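Long-range contacts in cellulase (Rhodothermus marinus, PDB 3B7M), which probably hydrolyses internal beta-1,4-glucosidic bonds in cellulose, as an endoglucanase of glycosyl hydrolase family 12: residues 2-7 with 31-36; 60-65 with 193-198; 78-83 with 94-99; 100-105 with 186-191; 110-115 with 150-155. One frame throughout, in Å; residues are numbered along the deposited sequence.

Contact 1: 2-7 with 31-36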
# COMPACT_ATOMS: atom_id res chain seq x y z
N THR A 2 -9.09 -6.21 -21.17
CA THR A 2 -8.96 -6.69 -19.80
C THR A 2 -8.42 -8.12 -19.81
O THR A 2 -8.51 -8.81 -20.82
CB THR A 2 -10.31 -6.68 -19.05
OG1 THR A 2 -11.28 -7.37 -19.84
CG2 THR A 2 -10.80 -5.27 -18.81
N VAL A 3 -7.83 -8.53 -18.68
CA VAL A 3 -7.36 -9.92 -18.52
C VAL A 3 -7.51 -10.35 -17.07
O VAL A 3 -7.44 -9.55 -16.14
CB VAL A 3 -5.89 -10.19 -19.08
CG1 VAL A 3 -4.83 -9.52 -18.20
CG2 VAL A 3 -5.58 -11.74 -19.28
N GLU A 4 -7.79 -11.64 -16.89
CA GLU A 4 -7.91 -12.18 -15.55
C GLU A 4 -6.65 -12.94 -15.18
O GLU A 4 -6.22 -13.83 -15.91
CB GLU A 4 -9.14 -13.08 -15.40
CG GLU A 4 -9.39 -13.48 -13.94
CD GLU A 4 -10.67 -14.28 -13.73
OE1 GLU A 4 -10.83 -15.37 -14.34
OE2 GLU A 4 -11.51 -13.81 -12.94
N LEU A 5 -6.05 -12.56 -14.05
CA LEU A 5 -4.79 -13.13 -13.57
C LEU A 5 -5.09 -13.99 -12.37
O LEU A 5 -5.56 -13.47 -11.36
CB LEU A 5 -3.81 -12.02 -13.13
CG LEU A 5 -3.43 -10.89 -14.09
CD1 LEU A 5 -2.42 -9.97 -13.42
CD2 LEU A 5 -2.86 -11.43 -15.39
N CYS A 6 -4.77 -15.28 -12.44
CA CYS A 6 -5.11 -16.21 -11.37
C CYS A 6 -3.88 -16.88 -10.76
O CYS A 6 -3.98 -17.66 -9.81
CB CYS A 6 -6.11 -17.28 -11.87
SG CYS A 6 -7.79 -16.64 -12.27
N GLY A 7 -2.71 -16.60 -11.34
CA GLY A 7 -1.46 -17.13 -10.85
C GLY A 7 -0.99 -16.36 -9.63
O GLY A 7 -1.10 -15.13 -9.57
N ALA A 31 -6.40 -19.75 -3.37
CA ALA A 31 -6.58 -19.24 -4.73
C ALA A 31 -7.05 -17.79 -4.78
O ALA A 31 -7.78 -17.34 -3.90
CB ALA A 31 -7.57 -20.11 -5.48
N GLN A 32 -6.62 -17.06 -5.81
CA GLN A 32 -7.06 -15.68 -6.03
C GLN A 32 -6.94 -15.28 -7.48
O GLN A 32 -5.93 -15.59 -8.11
CB GLN A 32 -6.22 -14.73 -5.17
CG GLN A 32 -6.51 -13.24 -5.36
CD GLN A 32 -5.53 -12.39 -4.57
OE1 GLN A 32 -5.54 -12.41 -3.35
NE2 GLN A 32 -4.65 -11.67 -5.27
N CYS A 33 -7.96 -14.58 -8.00
CA CYS A 33 -7.90 -13.96 -9.32
C CYS A 33 -8.26 -12.48 -9.27
O CYS A 33 -9.11 -12.07 -8.50
CB CYS A 33 -8.86 -14.63 -10.31
SG CYS A 33 -8.69 -16.42 -10.48
N ILE A 34 -7.58 -11.67 -10.08
CA ILE A 34 -7.98 -10.28 -10.26
C ILE A 34 -8.20 -10.03 -11.76
O ILE A 34 -7.50 -10.59 -12.59
CB ILE A 34 -6.96 -9.28 -9.69
CG1 ILE A 34 -5.58 -9.49 -10.31
CG2 ILE A 34 -6.90 -9.41 -8.18
CD1 ILE A 34 -4.55 -8.44 -9.91
N GLU A 35 -9.21 -9.23 -12.07
CA GLU A 35 -9.46 -8.82 -13.44
C GLU A 35 -8.91 -7.42 -13.62
O GLU A 35 -9.30 -6.49 -12.89
CB GLU A 35 -10.95 -8.85 -13.72
CG GLU A 35 -11.27 -8.46 -15.13
CD GLU A 35 -12.74 -8.40 -15.37
OE1 GLU A 35 -13.39 -9.47 -15.41
OE2 GLU A 35 -13.24 -7.27 -15.51
N VAL A 36 -7.99 -7.27 -14.57
CA VAL A 36 -7.22 -6.05 -14.73
C VAL A 36 -7.56 -5.35 -16.04
O VAL A 36 -7.55 -5.97 -17.11
CB VAL A 36 -5.68 -6.34 -14.72
CG1 VAL A 36 -4.88 -5.05 -14.69
CG2 VAL A 36 -5.30 -7.22 -13.53
O HOH W 1 -5.80 -19.02 -8.19
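Cys6 and Cys33 both set SG anti to the carbonyl carbon and beside the backbone N (chi1 -68° and -54°), so the two sulfurs meet on the outer face, bridging from one segment to the other. The SG of Cys6 is 2.0 Å from the SG of Cys33, and the bridge has a positive, right-handed torsion of 112°. It fastens the pair just where strand 2-5 has ended. Before that point the pairing is regular antiparallel sheet. Val3 and Val36 exchange both backbone bonds, the one from Val36 N to Val3 O being 2.8 Å long and nearly straight. Leu5 and Ile34 do the same, with Leu5 N 2.8 Å from Ile34 O and nearly in line with the C=O axis. This is the edge of the smaller sheet of a concanavalin-type beta jelly roll, with strand 2-5 outermost. Leu5, Ile34 and Val36 look into the sandwich, where, from the other sheet, Val21 meets Ile34 and Val36, and Val14 meets Val36. Leu5 crosses Val36 obliquely, its CD1 4.0 Å from CG2 of Val36. On the outer face lie the cystine, Glu4 and Glu35. Glu4 extends from a CG anti to its backbone N and leans over Cys33, OE2 coming 3.8 Å from CB of Cys33; the same oxygen is hydrogen-bonded to Thr46. Beyond the cystine the chains part and a water steps in, donating to Cys6 O at 2.8 Å and accepting from Gln32 N at 3.2 Å.

Contact 2: 60-65 with 193-198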
# COMPACT_ATOMS: atom_id res chain seq x y z
N PRO A 60 -2.92 -7.95 -3.37
CA PRO A 60 -2.96 -7.59 -4.79
C PRO A 60 -2.90 -6.07 -4.85
O PRO A 60 -3.52 -5.40 -4.03
CB PRO A 60 -4.33 -8.08 -5.25
CG PRO A 60 -5.18 -8.11 -3.97
CD PRO A 60 -4.20 -8.55 -2.92
N ASN A 61 -2.12 -5.52 -5.78
CA ASN A 61 -1.81 -4.10 -5.71
C ASN A 61 -1.45 -3.48 -7.05
O ASN A 61 -1.11 -4.19 -8.00
CB ASN A 61 -0.67 -3.86 -4.70
CG ASN A 61 0.66 -4.37 -5.19
OD1 ASN A 61 1.42 -3.62 -5.79
ND2 ASN A 61 0.95 -5.64 -4.95
N ILE A 62 -1.55 -2.16 -7.12
CA ILE A 62 -0.99 -1.42 -8.24
C ILE A 62 0.19 -0.60 -7.73
O ILE A 62 0.10 0.02 -6.67
CB ILE A 62 -2.06 -0.55 -8.96
CG1 ILE A 62 -1.43 0.22 -10.14
CG2 ILE A 62 -2.80 0.35 -7.96
CD1 ILE A 62 -2.47 0.76 -11.15
N GLN A 63 1.30 -0.62 -8.47
CA GLN A 63 2.56 -0.07 -7.99
C GLN A 63 3.14 0.94 -8.97
O GLN A 63 3.09 0.71 -10.18
CB GLN A 63 3.59 -1.20 -7.79
CG GLN A 63 4.96 -0.71 -7.37
CD GLN A 63 6.04 -1.78 -7.39
OE1 GLN A 63 6.43 -2.30 -6.35
NE2 GLN A 63 6.54 -2.09 -8.59
N PHE A 64 3.66 2.05 -8.44
CA PHE A 64 4.51 2.97 -9.19
C PHE A 64 5.92 2.83 -8.64
O PHE A 64 6.16 3.11 -7.45
CB PHE A 64 4.01 4.43 -9.05
CG PHE A 64 4.90 5.46 -9.72
CD1 PHE A 64 5.08 5.46 -11.10
CD2 PHE A 64 5.54 6.46 -8.96
CE1 PHE A 64 5.90 6.42 -11.72
CE2 PHE A 64 6.37 7.41 -9.57
CZ PHE A 64 6.55 7.39 -10.95
N ALA A 65 6.84 2.34 -9.47
CA ALA A 65 8.25 2.26 -9.11
C ALA A 65 8.87 3.59 -9.49
O ALA A 65 8.64 4.08 -10.60
CB ALA A 65 8.93 1.12 -9.83
N VAL A 193 5.68 3.28 -4.57
CA VAL A 193 4.40 3.59 -3.95
C VAL A 193 3.41 2.60 -4.50
O VAL A 193 3.23 2.52 -5.73
CB VAL A 193 3.91 5.01 -4.30
CG1 VAL A 193 2.47 5.21 -3.78
CG2 VAL A 193 4.86 6.08 -3.75
N GLN A 194 2.76 1.85 -3.62
CA GLN A 194 1.75 0.88 -4.02
C GLN A 194 0.45 1.16 -3.29
O GLN A 194 0.49 1.70 -2.19
CB GLN A 194 2.16 -0.53 -3.62
CG GLN A 194 3.61 -0.88 -3.82
CD GLN A 194 3.91 -2.28 -3.39
OE1 GLN A 194 3.68 -2.65 -2.26
NE2 GLN A 194 4.41 -3.08 -4.31
N THR A 195 -0.67 0.77 -3.88
CA THR A 195 -1.91 0.66 -3.12
C THR A 195 -2.67 -0.59 -3.54
O THR A 195 -2.50 -1.08 -4.66
CB THR A 195 -2.79 1.90 -3.25
OG1 THR A 195 -3.72 1.93 -2.16
CG2 THR A 195 -3.56 1.89 -4.60
N GLY A 196 -3.50 -1.10 -2.64
CA GLY A 196 -4.32 -2.27 -2.91
C GLY A 196 -4.95 -2.76 -1.62
O GLY A 196 -5.20 -1.98 -0.71
N PHE A 197 -5.21 -4.07 -1.55
CA PHE A 197 -5.93 -4.63 -0.45
C PHE A 197 -5.12 -5.74 0.20
O PHE A 197 -4.71 -6.68 -0.47
CB PHE A 197 -7.29 -5.16 -0.93
CG PHE A 197 -8.07 -4.15 -1.75
CD1 PHE A 197 -8.85 -3.19 -1.14
CD2 PHE A 197 -8.00 -4.16 -3.14
CE1 PHE A 197 -9.57 -2.25 -1.89
CE2 PHE A 197 -8.70 -3.23 -3.90
CZ PHE A 197 -9.48 -2.27 -3.27
N GLU A 198 -4.85 -5.61 1.50
CA GLU A 198 -4.26 -6.71 2.27
C GLU A 198 -5.41 -7.64 2.63
O GLU A 198 -6.34 -7.23 3.33
CB GLU A 198 -3.58 -6.19 3.54
CG GLU A 198 -2.31 -5.40 3.30
CD GLU A 198 -1.42 -5.31 4.55
OE1 GLU A 198 -1.93 -4.91 5.63
OE2 GLU A 198 -0.22 -5.63 4.45
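Backbone hydrogen bonds carry most of this antiparallel pairing, in the middle of the larger sheet of the jelly roll. Phe64 and Val193 bond both ways, the Phe64 N to Val193 O bond measuring 2.8 Å and running almost straight. Ile62 and Thr195 repeat the pattern, with Ile62 N 2.8 Å from Thr195 O. The last bond, Phe197 N to Pro60 O, stretches to 3.3 Å. Close packing follows at Gly196, where a beta carbon would land about 2.1 Å from Pro60 O. On the inner face Ile62 and Thr195 lie side by side, CG2 to CG2 at 3.8 Å, under Phe211 of the opposing sheet. The polar side-chain contact is on the outer face, the side on which family 12 enzymes form their concave cleft. Gln63 and Gln194 run alongside one another, their amide planes 30° apart, and Gln194 NE2 donates to Gln63 OE1 at 3.0 Å. That bond is bent to 133° at the hydrogen, and the donor sits above the carbonyl plane, 37° out of it. Such a tilted amide pair is probably a soft link, so the register probably rests on the backbone bonds more than on the two glutamines.

Contact 3: 78-83 with 94-99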
# COMPACT_ATOMS: atom_id res chain seq x y z
N VAL A 78 4.76 14.90 -3.40
CA VAL A 78 4.28 13.55 -3.65
C VAL A 78 2.76 13.52 -3.50
O VAL A 78 2.24 13.75 -2.40
CB VAL A 78 4.94 12.47 -2.72
CG1 VAL A 78 4.51 11.07 -3.15
CG2 VAL A 78 6.46 12.58 -2.73
N ARG A 79 2.06 13.25 -4.59
CA ARG A 79 0.60 13.25 -4.60
C ARG A 79 0.06 11.94 -5.15
O ARG A 79 0.72 11.28 -5.94
CB ARG A 79 0.07 14.38 -5.47
CG ARG A 79 0.48 15.76 -5.02
CD ARG A 79 -0.50 16.34 -4.02
NE ARG A 79 0.11 17.47 -3.32
CZ ARG A 79 -0.53 18.27 -2.48
NH1 ARG A 79 -1.83 18.07 -2.22
NH2 ARG A 79 0.12 19.27 -1.91
N THR A 80 -1.15 11.59 -4.72
CA THR A 80 -1.81 10.39 -5.20
C THR A 80 -3.34 10.49 -5.14
O THR A 80 -3.90 11.13 -4.24
CB THR A 80 -1.33 9.15 -4.42
OG1 THR A 80 -1.75 7.96 -5.09
CG2 THR A 80 -1.85 9.16 -2.97
N SER A 81 -4.01 9.87 -6.11
CA SER A 81 -5.46 9.68 -6.07
C SER A 81 -5.81 8.20 -6.21
O SER A 81 -5.07 7.43 -6.81
CB SER A 81 -6.15 10.51 -7.17
OG SER A 81 -5.70 11.85 -7.12
N TRP A 82 -6.95 7.81 -5.64
CA TRP A 82 -7.39 6.43 -5.67
C TRP A 82 -8.86 6.33 -5.27
O TRP A 82 -9.33 7.08 -4.42
CB TRP A 82 -6.52 5.58 -4.74
CG TRP A 82 -6.73 4.12 -4.86
CD1 TRP A 82 -6.84 3.40 -6.02
CD2 TRP A 82 -6.82 3.17 -3.79
NE1 TRP A 82 -7.00 2.07 -5.74
CE2 TRP A 82 -7.01 1.89 -4.38
CE3 TRP A 82 -6.78 3.27 -2.39
CZ2 TRP A 82 -7.14 0.72 -3.62
CZ3 TRP A 82 -6.91 2.11 -1.63
CH2 TRP A 82 -7.10 0.84 -2.25
N THR A 83 -9.58 5.41 -5.90
CA THR A 83 -10.93 5.10 -5.46
C THR A 83 -11.06 3.60 -5.27
O THR A 83 -10.75 2.83 -6.17
CB THR A 83 -12.00 5.60 -6.45
OG1 THR A 83 -11.77 6.98 -6.72
CG2 THR A 83 -13.42 5.44 -5.86
N ALA A 94 -7.80 -1.68 2.99
CA ALA A 94 -7.44 -0.95 1.79
C ALA A 94 -6.32 -0.00 2.22
O ALA A 94 -6.54 0.90 3.03
CB ALA A 94 -8.65 -0.20 1.25
N ALA A 95 -5.12 -0.22 1.69
CA ALA A 95 -3.94 0.41 2.26
C ALA A 95 -2.89 0.72 1.20
O ALA A 95 -2.62 -0.11 0.32
CB ALA A 95 -3.34 -0.51 3.34
N TYR A 96 -2.34 1.93 1.28
CA TYR A 96 -1.07 2.25 0.62
C TYR A 96 0.10 1.58 1.31
O TYR A 96 0.08 1.38 2.54
CB TYR A 96 -0.80 3.75 0.63
CG TYR A 96 -1.52 4.48 -0.47
CD1 TYR A 96 -2.87 4.80 -0.35
CD2 TYR A 96 -0.86 4.84 -1.64
CE1 TYR A 96 -3.53 5.47 -1.36
CE2 TYR A 96 -1.52 5.51 -2.66
CZ TYR A 96 -2.86 5.83 -2.50
OH TYR A 96 -3.55 6.49 -3.49
N ASP A 97 1.13 1.26 0.53
CA ASP A 97 2.39 0.74 1.05
C ASP A 97 3.52 1.48 0.32
O ASP A 97 3.60 1.44 -0.91
CB ASP A 97 2.46 -0.76 0.79
CG ASP A 97 3.30 -1.52 1.82
OD1 ASP A 97 3.88 -0.91 2.74
OD2 ASP A 97 3.36 -2.77 1.69
N ILE A 98 4.35 2.17 1.08
CA ILE A 98 5.45 2.95 0.52
C ILE A 98 6.78 2.44 1.08
O ILE A 98 6.94 2.32 2.31
CB ILE A 98 5.29 4.46 0.83
CG1 ILE A 98 3.85 4.93 0.47
CG2 ILE A 98 6.31 5.26 0.04
CD1 ILE A 98 3.54 6.38 0.82
N PHE A 99 7.73 2.13 0.20
CA PHE A 99 9.00 1.54 0.64
C PHE A 99 10.21 2.46 0.52
O PHE A 99 10.39 3.14 -0.50
CB PHE A 99 9.25 0.22 -0.08
CG PHE A 99 8.36 -0.89 0.38
CD1 PHE A 99 8.66 -1.60 1.55
CD2 PHE A 99 7.21 -1.22 -0.34
CE1 PHE A 99 7.83 -2.63 1.99
CE2 PHE A 99 6.37 -2.26 0.10
CZ PHE A 99 6.68 -2.96 1.26
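Strand segments 78-83 and 94-99 run roughly antiparallel, at 155°, but their axes stay 10.3 Å apart, so side chains alone bridge the gap. This is the interior of the beta sandwich: consecutive strands, one in each sheet, face each other across it. Tyr96, with CG anti to its carbonyl carbon, sends its ring across and meets Thr80 tip to tip. Its OH donates to Thr80 OG1 at 2.8 Å, and that oxygen lies at the edge of the ring, near its plane. Thr80 OG1, anti to its backbone N, is also hydrogen-bonded to Ser212 O, so this buried hydroxyl is held from two sides. Thr80 CG2 packs against the same phenol, 3.5 Å from Tyr96 CZ. Trp82 slides past Tyr96 in the opposite direction, the ring planes nearly perpendicular at 83°, with Trp82 CE3 4.1 Å from Tyr96 CE1. Its indole NE1 is held by Ser208. An alanine at Tyr96 would remove both the phenol packed on Trp82 and the donor to Thr80, and would probably loosen the join between the sheets. At the far rim of the indole, CH2 of Trp82 rests 4.0 Å from CB of Ala94.

Contact 4: 100-105 with 186-191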
# COMPACT_ATOMS: atom_id res chain seq x y z
N PHE A 100 11.01 2.48 1.59
CA PHE A 100 12.23 3.28 1.67
C PHE A 100 13.40 2.38 1.97
O PHE A 100 13.27 1.42 2.74
CB PHE A 100 12.14 4.31 2.80
CG PHE A 100 10.96 5.22 2.70
CD1 PHE A 100 9.72 4.83 3.19
CD2 PHE A 100 11.08 6.46 2.10
CE1 PHE A 100 8.62 5.69 3.10
CE2 PHE A 100 9.98 7.31 2.00
CZ PHE A 100 8.75 6.92 2.52
N ALA A 101 14.56 2.69 1.39
CA ALA A 101 15.79 1.97 1.68
C ALA A 101 16.98 2.92 1.70
O ALA A 101 17.06 3.88 0.91
CB ALA A 101 16.01 0.86 0.67
N ALA A 102 17.92 2.65 2.61
CA ALA A 102 19.17 3.39 2.65
C ALA A 102 19.96 3.14 1.37
O ALA A 102 20.58 4.05 0.82
CB ALA A 102 19.98 2.99 3.88
N ASN A 103 19.92 1.90 0.90
CA ASN A 103 20.78 1.47 -0.19
C ASN A 103 19.97 0.80 -1.28
O ASN A 103 19.57 -0.36 -1.12
CB ASN A 103 21.82 0.48 0.36
CG ASN A 103 23.05 0.33 -0.55
OD1 ASN A 103 23.08 0.83 -1.69
ND2 ASN A 103 24.06 -0.37 -0.05
N PRO A 104 19.76 1.50 -2.42
CA PRO A 104 18.96 0.92 -3.53
C PRO A 104 19.64 -0.31 -4.12
O PRO A 104 19.02 -1.08 -4.88
CB PRO A 104 18.92 2.03 -4.58
CG PRO A 104 19.43 3.28 -3.88
CD PRO A 104 20.30 2.83 -2.76
N ASN A 105 20.90 -0.51 -3.74
CA ASN A 105 21.74 -1.56 -4.30
C ASN A 105 22.01 -2.75 -3.36
O ASN A 105 22.66 -3.73 -3.76
CB ASN A 105 23.06 -0.95 -4.77
CG ASN A 105 23.59 -1.64 -6.00
OD1 ASN A 105 23.64 -1.05 -7.07
ND2 ASN A 105 23.94 -2.91 -5.86
N PRO A 186 16.11 11.11 6.33
CA PRO A 186 16.03 12.00 5.16
C PRO A 186 16.91 11.55 3.99
O PRO A 186 16.57 11.83 2.84
CB PRO A 186 16.56 13.33 5.69
CG PRO A 186 16.43 13.25 7.14
CD PRO A 186 16.60 11.83 7.52
N GLU A 187 18.00 10.84 4.29
CA GLU A 187 18.92 10.32 3.27
C GLU A 187 18.45 9.01 2.63
O GLU A 187 19.05 8.56 1.65
CB GLU A 187 20.31 10.06 3.87
CG GLU A 187 20.91 11.24 4.61
CD GLU A 187 20.58 11.22 6.09
OE1 GLU A 187 20.23 10.13 6.61
OE2 GLU A 187 20.68 12.29 6.72
N TRP A 188 17.42 8.39 3.18
CA TRP A 188 16.89 7.17 2.58
C TRP A 188 16.22 7.46 1.26
O TRP A 188 15.70 8.56 1.04
CB TRP A 188 15.94 6.44 3.53
CG TRP A 188 16.64 5.87 4.73
CD1 TRP A 188 17.99 5.87 4.99
CD2 TRP A 188 16.02 5.19 5.84
NE1 TRP A 188 18.24 5.25 6.19
CE2 TRP A 188 17.06 4.82 6.73
CE3 TRP A 188 14.70 4.88 6.17
CZ2 TRP A 188 16.81 4.15 7.93
CZ3 TRP A 188 14.45 4.21 7.36
CH2 TRP A 188 15.50 3.85 8.23
N TYR A 189 16.24 6.48 0.36
CA TYR A 189 15.61 6.62 -0.94
C TYR A 189 14.16 6.13 -0.87
O TYR A 189 13.87 5.13 -0.21
CB TYR A 189 16.36 5.77 -1.98
CG TYR A 189 17.76 6.24 -2.27
CD1 TYR A 189 18.82 5.92 -1.42
CD2 TYR A 189 18.03 7.01 -3.39
CE1 TYR A 189 20.11 6.35 -1.67
CE2 TYR A 189 19.32 7.45 -3.66
CZ TYR A 189 20.36 7.11 -2.79
OH TYR A 189 21.64 7.55 -3.05
N LEU A 190 13.27 6.85 -1.56
CA LEU A 190 11.92 6.41 -1.81
C LEU A 190 11.92 5.50 -3.04
O LEU A 190 12.22 5.94 -4.14
CB LEU A 190 11.02 7.63 -2.07
CG LEU A 190 9.57 7.44 -2.52
CD1 LEU A 190 8.81 6.51 -1.62
CD2 LEU A 190 8.87 8.78 -2.56
N LEU A 191 11.58 4.23 -2.84
CA LEU A 191 11.68 3.23 -3.90
C LEU A 191 10.40 3.04 -4.72
O LEU A 191 10.44 2.94 -5.96
CB LEU A 191 12.11 1.88 -3.32
CG LEU A 191 13.50 1.77 -2.69
CD1 LEU A 191 13.76 0.32 -2.30
CD2 LEU A 191 14.60 2.26 -3.62
O HOH W 2 21.00 6.57 1.99
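An antiparallel pairing in the larger sheet of the jelly roll frays into loops here, where strand 91-101 ends and strand 189-199 begins. Ala101 and Tyr189 make the hydrogen-bonded pair: Ala101 N reaches Tyr189 O at 3.0 Å, while Tyr189 N lies 2.8 Å from Ala101 O but above that carbonyl's plane. Past it the first chain turns, and Asn103 OD1 takes the backbone N-H of Asn105 in an Asx turn. The turn brings Pro104 back over the Tyr189 ring. Pro104 CG sits 3.7 Å from the ring centroid, only 12° off the normal, a CH-pi contact over the middle of the face. At the edge of the same ring, in its plane, lie the carbonyl oxygens of Ala101 and Ala102, the latter 3.4 Å from Tyr189 CD1. Proline and carbonyls together probably limit how far the ring can turn. Ala102 N lies over one face of the Trp188 ring, toward its rim, and Trp188 CD1 is 3.6 Å from Ala102 CA. A water ties the two loops, donating at 2.8 Å to Ala102 O and also to Glu187 O. On the sheet face of Phe100 and Leu190 the two side chains run alongside each other, Phe100 CE2 3.9 Å from Leu190 CD1. Phe100 is further packed by Val72, Ile184 and, from the adjoining strand 112-122, Leu115; Ala113 of that strand touches Trp188.

Contact 5: 110-115 with 150-155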
# COMPACT_ATOMS: atom_id res chain seq x y z
N SER A 110 17.86 -2.59 9.46
CA SER A 110 17.41 -1.43 10.22
C SER A 110 17.50 -0.14 9.36
O SER A 110 17.29 0.97 9.87
CB SER A 110 18.21 -1.32 11.53
OG SER A 110 17.85 -0.18 12.30
N GLY A 111 17.83 -0.31 8.08
CA GLY A 111 17.99 0.79 7.13
C GLY A 111 16.99 0.72 6.00
O GLY A 111 17.23 1.20 4.89
N ASP A 112 15.85 0.11 6.31
CA ASP A 112 14.75 -0.12 5.40
C ASP A 112 13.46 0.16 6.17
O ASP A 112 13.36 -0.13 7.36
CB ASP A 112 14.76 -1.58 4.99
CG ASP A 112 13.79 -1.89 3.89
OD1 ASP A 112 13.60 -1.05 2.99
OD2 ASP A 112 13.22 -3.00 3.91
N ALA A 113 12.48 0.75 5.48
CA ALA A 113 11.20 1.06 6.10
C ALA A 113 10.02 0.89 5.16
O ALA A 113 10.14 0.97 3.94
CB ALA A 113 11.21 2.46 6.70
N GLU A 114 8.87 0.66 5.78
CA GLU A 114 7.63 0.46 5.09
C GLU A 114 6.64 1.41 5.74
O GLU A 114 6.43 1.35 6.95
CB GLU A 114 7.20 -1.00 5.29
CG GLU A 114 5.88 -1.39 4.65
CD GLU A 114 5.60 -2.90 4.70
OE1 GLU A 114 6.44 -3.70 5.21
OE2 GLU A 114 4.51 -3.29 4.22
N LEU A 115 6.07 2.30 4.94
CA LEU A 115 5.05 3.23 5.42
C LEU A 115 3.70 2.90 4.80
O LEU A 115 3.54 2.94 3.57
CB LEU A 115 5.44 4.68 5.13
CG LEU A 115 4.71 5.81 5.87
CD1 LEU A 115 5.63 7.01 6.05
CD2 LEU A 115 3.45 6.24 5.14
N GLY A 150 12.72 -5.86 13.38
CA GLY A 150 14.15 -6.08 13.29
C GLY A 150 14.76 -5.38 12.09
O GLY A 150 15.22 -4.24 12.20
N ALA A 151 14.73 -6.07 10.96
CA ALA A 151 15.35 -5.60 9.73
C ALA A 151 14.67 -4.36 9.17
O ALA A 151 15.30 -3.56 8.48
CB ALA A 151 15.35 -6.71 8.69
N MET A 152 13.38 -4.19 9.49
CA MET A 152 12.54 -3.19 8.85
C MET A 152 11.54 -2.54 9.81
O MET A 152 10.77 -3.25 10.47
CB MET A 152 11.76 -3.84 7.70
CG MET A 152 11.25 -2.86 6.65
SD MET A 152 10.35 -3.65 5.31
CE MET A 152 11.32 -5.14 5.04
N ASN A 153 11.56 -1.21 9.87
CA ASN A 153 10.49 -0.44 10.52
C ASN A 153 9.20 -0.48 9.70
O ASN A 153 9.24 -0.28 8.49
CB ASN A 153 10.88 1.04 10.67
CG ASN A 153 12.13 1.26 11.48
OD1 ASN A 153 12.65 0.34 12.13
ND2 ASN A 153 12.63 2.50 11.46
N VAL A 154 8.07 -0.71 10.37
CA VAL A 154 6.76 -0.53 9.76
C VAL A 154 6.02 0.60 10.48
O VAL A 154 5.79 0.53 11.69
CB VAL A 154 5.87 -1.81 9.81
CG1 VAL A 154 4.62 -1.62 8.95
CG2 VAL A 154 6.65 -3.05 9.37
N ILE A 155 5.66 1.64 9.72
CA ILE A 155 4.90 2.78 10.24
C ILE A 155 3.56 2.76 9.52
O ILE A 155 3.52 2.78 8.29
CB ILE A 155 5.61 4.15 10.00
CG1 ILE A 155 7.10 4.09 10.34
CG2 ILE A 155 4.92 5.29 10.78
CD1 ILE A 155 8.04 4.11 9.13
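Three flat groups lie along this pairing: the carboxylate of Asp112, touched at OD2 by the end of Met152, the carboxylate of Glu114, with the Met152 sulfur near OE1, and the amide of Asn153, whose ND2 is hydrogen-bonded to Tyr183 O. The two acids share one face of the sheet with Met152; the amide is on the other, with Tyr146 beside it. Met152 runs side by side with Asp112, both with CG anti to the backbone N. Its extended chain brings SD to 3.3 Å from Asp112 OD2, and the bend at chi3 (-40°) puts CE on the same oxygen, 3.1 Å from Asp112 OD2. Glu114 crosses the methionine obliquely, its OE1 standing 3.9 Å from SD of Met152. Beneath them the strands are parallel, a direct pairing of 112-122 with 152-159 inside the larger, mixed sheet of the jelly roll. Glu114 N bonds to Asn153 O at 2.9 Å, nearly along the C=O axis, and Ile155 N to Glu114 O at 2.9 Å. Asn153 N to Asp112 O is longer, 3.3 Å; beyond it Ser110 N still reaches Ala151 O at 2.9 Å, from above the carbonyl plane. A serine at Met152 would take away the sulfur near both acids and the methyl packed on Asp112, and would probably leave Asp112 in particular less firmly placed. Glu114 OE2 also comes close to Asp97 OD2, so one of these gathered carboxylates may well hold its proton more tightly than in water.

In the fold
Contacts 2 to 5 meet on the larger sheet, whose strands 61-65, 189-199, 91-101, 112-122 and 152-159 follow one another in that order. Contact 2 joins contact 3 by Gln194 O to Asp97 N (2.8 Å), and contact 4 continues the same two strands with Phe99 O to Leu191 N (2.8 Å). Contact 5 is hooked on by Ile98 N to Leu115 O (2.7 Å). Contact 3 alone crosses to the smaller sheet. Contact 1 lies on that sheet's edge, its centre about 32 Å from that of contact 4, yet its Gln32 NE2 touches Pro60 CB of contact 2 at 3.6 Å. The outer faces of contacts 2 and 5 probably line the cellulose-binding cleft.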